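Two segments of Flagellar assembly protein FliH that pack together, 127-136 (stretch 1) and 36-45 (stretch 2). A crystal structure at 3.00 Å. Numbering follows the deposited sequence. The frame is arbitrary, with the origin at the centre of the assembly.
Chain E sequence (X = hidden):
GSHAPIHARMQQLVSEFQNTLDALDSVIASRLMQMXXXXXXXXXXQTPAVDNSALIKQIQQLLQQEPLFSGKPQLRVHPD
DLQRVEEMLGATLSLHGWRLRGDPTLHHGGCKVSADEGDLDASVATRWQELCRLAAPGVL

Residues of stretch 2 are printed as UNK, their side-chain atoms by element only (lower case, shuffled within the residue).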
# COMPACT_ATOMS: atom_id res chain seq x y z
N ARG E 127 -18.03 8.78 17.70
CA ARG E 127 -17.03 7.99 18.42
C ARG E 127 -17.13 6.50 18.11
O ARG E 127 -16.15 5.78 18.23
CB ARG E 127 -17.15 8.20 19.92
CG ARG E 127 -17.13 9.64 20.36
CD ARG E 127 -17.40 9.70 21.84
NE ARG E 127 -17.19 11.03 22.40
CZ ARG E 127 -17.55 11.36 23.63
NH1 ARG E 127 -18.13 10.47 24.42
NH2 ARG E 127 -17.33 12.59 24.08
N TRP E 128 -18.32 6.04 17.72
CA TRP E 128 -18.52 4.65 17.33
C TRP E 128 -17.85 4.40 15.99
O TRP E 128 -17.16 3.40 15.80
CB TRP E 128 -20.01 4.33 17.22
CG TRP E 128 -20.31 2.89 16.92
CD1 TRP E 128 -20.82 2.39 15.76
CD2 TRP E 128 -20.13 1.77 17.79
NE1 TRP E 128 -20.97 1.02 15.86
CE2 TRP E 128 -20.55 0.62 17.10
CE3 TRP E 128 -19.65 1.63 19.09
CZ2 TRP E 128 -20.50 -0.65 17.66
CZ3 TRP E 128 -19.60 0.37 19.65
CH2 TRP E 128 -20.02 -0.75 18.94
N GLN E 129 -18.08 5.32 15.06
CA GLN E 129 -17.44 5.23 13.76
C GLN E 129 -15.93 5.17 13.93
O GLN E 129 -15.27 4.29 13.39
CB GLN E 129 -17.84 6.43 12.91
CG GLN E 129 -16.95 6.66 11.72
CD GLN E 129 -17.45 7.81 10.90
OE1 GLN E 129 -17.21 8.97 11.23
NE2 GLN E 129 -18.16 7.50 9.82
N GLU E 130 -15.38 6.12 14.69
CA GLU E 130 -13.96 6.12 15.00
C GLU E 130 -13.48 4.77 15.50
O GLU E 130 -12.44 4.27 15.06
CB GLU E 130 -13.66 7.20 16.04
CG GLU E 130 -13.62 8.60 15.47
CD GLU E 130 -12.47 8.79 14.52
OE1 GLU E 130 -11.41 8.18 14.75
OE2 GLU E 130 -12.63 9.54 13.54
N LEU E 131 -14.26 4.18 16.41
CA LEU E 131 -13.99 2.86 16.98
C LEU E 131 -13.91 1.77 15.92
O LEU E 131 -12.94 1.00 15.87
CB LEU E 131 -15.10 2.48 17.95
CG LEU E 131 -14.80 1.22 18.74
CD1 LEU E 131 -13.49 1.40 19.49
CD2 LEU E 131 -15.93 0.89 19.71
N CYS E 132 -14.96 1.67 15.11
CA CYS E 132 -15.05 0.62 14.12
C CYS E 132 -13.85 0.67 13.18
O CYS E 132 -13.30 -0.37 12.82
CB CYS E 132 -16.36 0.72 13.34
SG CYS E 132 -17.79 0.27 14.32
N ARG E 133 -13.44 1.87 12.82
CA ARG E 133 -12.23 2.04 12.03
C ARG E 133 -11.01 1.46 12.71
O ARG E 133 -10.22 0.76 12.09
CB ARG E 133 -12.00 3.51 11.71
CG ARG E 133 -13.02 4.07 10.75
CD ARG E 133 -12.86 5.56 10.62
NE ARG E 133 -13.91 6.12 9.77
CZ ARG E 133 -14.05 7.41 9.53
NH1 ARG E 133 -13.20 8.27 10.07
NH2 ARG E 133 -15.02 7.84 8.74
N LEU E 134 -10.83 1.75 14.00
CA LEU E 134 -9.71 1.19 14.72
C LEU E 134 -9.69 -0.32 14.55
O LEU E 134 -8.64 -0.94 14.41
CB LEU E 134 -9.77 1.60 16.19
CG LEU E 134 -9.50 3.09 16.38
CD1 LEU E 134 -9.79 3.57 17.80
CD2 LEU E 134 -8.07 3.38 16.01
N ALA E 135 -10.88 -0.91 14.53
CA ALA E 135 -11.04 -2.35 14.39
C ALA E 135 -10.91 -2.82 12.94
O ALA E 135 -10.45 -3.93 12.68
CB ALA E 135 -12.37 -2.79 14.98
N ALA E 136 -11.33 -1.99 12.00
CA ALA E 136 -11.23 -2.33 10.58
C ALA E 136 -10.68 -1.17 9.75
O ALA E 136 -11.44 -0.38 9.21
CB ALA E 136 -12.57 -2.77 10.04
N UNK E 36 -18.46 -8.85 19.74
CA UNK E 36 -18.41 -7.97 20.91
C UNK E 36 -18.88 -6.55 20.58
O UNK E 36 -19.51 -5.90 21.40
c UNK E 36 -17.01 -7.94 21.50
N UNK E 37 -18.56 -6.07 19.38
CA UNK E 37 -18.96 -4.72 18.98
C UNK E 37 -20.48 -4.60 18.86
O UNK E 37 -21.06 -3.63 19.34
c UNK E 37 -16.83 -3.85 17.84
c UNK E 37 -16.75 -2.73 18.85
c UNK E 37 -18.28 -4.31 17.68
c UNK E 37 -16.25 -3.41 16.51
N UNK E 38 -21.11 -5.58 18.23
CA UNK E 38 -22.56 -5.58 18.10
C UNK E 38 -23.22 -5.56 19.48
O UNK E 38 -24.21 -4.87 19.70
c UNK E 38 -25.08 -6.51 15.90
c UNK E 38 -24.54 -6.92 17.25
o UNK E 38 -26.30 -6.27 15.79
c UNK E 38 -23.03 -6.80 17.33
o UNK E 38 -24.28 -6.44 14.94
N UNK E 39 -22.66 -6.34 20.40
CA UNK E 39 -23.13 -6.34 21.78
C UNK E 39 -22.96 -4.95 22.37
O UNK E 39 -23.91 -4.36 22.87
c UNK E 39 -22.37 -7.37 22.59
N UNK E 40 -21.75 -4.42 22.29
CA UNK E 40 -21.48 -3.05 22.68
C UNK E 40 -22.53 -2.14 22.04
O UNK E 40 -23.17 -1.35 22.72
c UNK E 40 -20.10 -2.64 22.24
N UNK E 41 -22.70 -2.27 20.73
CA UNK E 41 -23.68 -1.44 20.03
C UNK E 41 -25.03 -1.54 20.73
O UNK E 41 -25.72 -0.54 20.92
n UNK E 41 -26.31 -3.09 14.68
c UNK E 41 -25.38 -2.20 14.36
c UNK E 41 -24.39 -0.75 17.66
n UNK E 41 -24.93 -1.34 15.28
c UNK E 41 -23.81 -1.85 18.56
n UNK E 41 -24.89 -2.16 13.13
c UNK E 41 -25.41 -1.30 16.67
N UNK E 42 -25.39 -2.76 21.11
CA UNK E 42 -26.68 -3.02 21.74
C UNK E 42 -26.82 -2.32 23.08
O UNK E 42 -27.83 -1.66 23.34
c UNK E 42 -29.30 -4.58 21.13
c UNK E 42 -28.32 -4.93 22.23
o UNK E 42 -28.90 -4.35 19.98
c UNK E 42 -26.89 -4.53 21.90
n UNK E 42 -30.58 -4.53 21.46
N UNK E 43 -25.81 -2.45 23.93
CA UNK E 43 -25.86 -1.86 25.27
C UNK E 43 -25.95 -0.35 25.18
O UNK E 43 -26.66 0.28 25.97
c UNK E 43 -24.33 -3.72 25.96
c UNK E 43 -24.64 -2.25 26.12
c UNK E 43 -23.44 -1.41 25.75
N UNK E 44 -25.24 0.23 24.24
CA UNK E 44 -25.28 1.67 24.04
C UNK E 44 -26.72 2.08 23.74
O UNK E 44 -27.32 2.85 24.49
c UNK E 44 -24.33 2.11 22.91
c UNK E 44 -24.71 3.47 22.39
c UNK E 44 -21.86 2.48 22.37
c UNK E 44 -22.89 2.10 23.42
N UNK E 45 -27.28 1.53 22.68
CA UNK E 45 -28.65 1.84 22.31
C UNK E 45 -29.62 1.43 23.40
O UNK E 45 -30.56 2.16 23.72

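Position 36 carries a single side-chain carbon, out of reach of stretch 1; one carbon and nothing more is Ala36. Position 37 has four carbons, forked at the second; its CA-to-CB bond points toward stretch 1, and its two end carbons reach Trp128, Leu131 and Ala135. That fork makes it Leu37, whose m,t side chain sends CD2 to 3.8 Å from CD2 of Leu131 and CD1 to 4.2 Å from CB of Ala135, while CD2 also lies 3.8 Å from CH2 of Trp128.

At position 38 there are three carbons, the third bearing two oxygens, and the CA-to-CB bond points away from stretch 1: a carboxylate with two carbons before it, Glu38. Position 39 again has one carbon, also directed away and touching nothing opposite, so it is Ala39. The lone carbon at position 40 points toward stretch 1 and lies 3.8 Å from CH2 of Trp128; this is Ala40, whose CB lies at the edge of the indole, near its plane.

Position 41 shows three carbons, a nitrogen, then a carbon carrying two more nitrogens, and its CB lies 3.6 Å from CZ2 of Trp128: Arg41. Its NH1 forms a salt bridge with OE2 of Glu38 at 3.4 Å. Position 42, three carbons with the third carrying one oxygen and one nitrogen, is out of reach of stretch 1: an amide, Gln42.

The three carbons of position 43 form one carbon bearing two others, again beyond reach, hence Val43. Position 44 has four carbons forked at the first, one arm two carbons long; its CA-to-CB bond points toward stretch 1 and the end of its longer arm meets the Trp128 ring; it is Ile44, with CD1 4.0 Å from CE3 of Trp128. Position 45 has no side-chain atoms at all and is Gly45; nothing of stretch 1 lies near where a CB would be.

The two helices run almost antiparallel, at 172°, with axes 12.2 Å apart at closest approach. A large residue fills that wide gap: Trp128 enters as a knob among Leu37, Ala40, Arg41 and Ile44, and it has the largest covered area of either stretch. Its ring meets the backbone as well, CH2 standing 3.1 Å from O of Leu37, near the ring plane. That oxygen already accepts the helical hydrogen bond from N of Arg41, at 2.5 Å. Leu37 extends the apolar seam to Leu131 and Ala135. No hydrogen bond crosses the contact; the rule is shape and apolar packing around one aromatic knob.

Stretch 2, residues 36-45: ALEAARQVIG
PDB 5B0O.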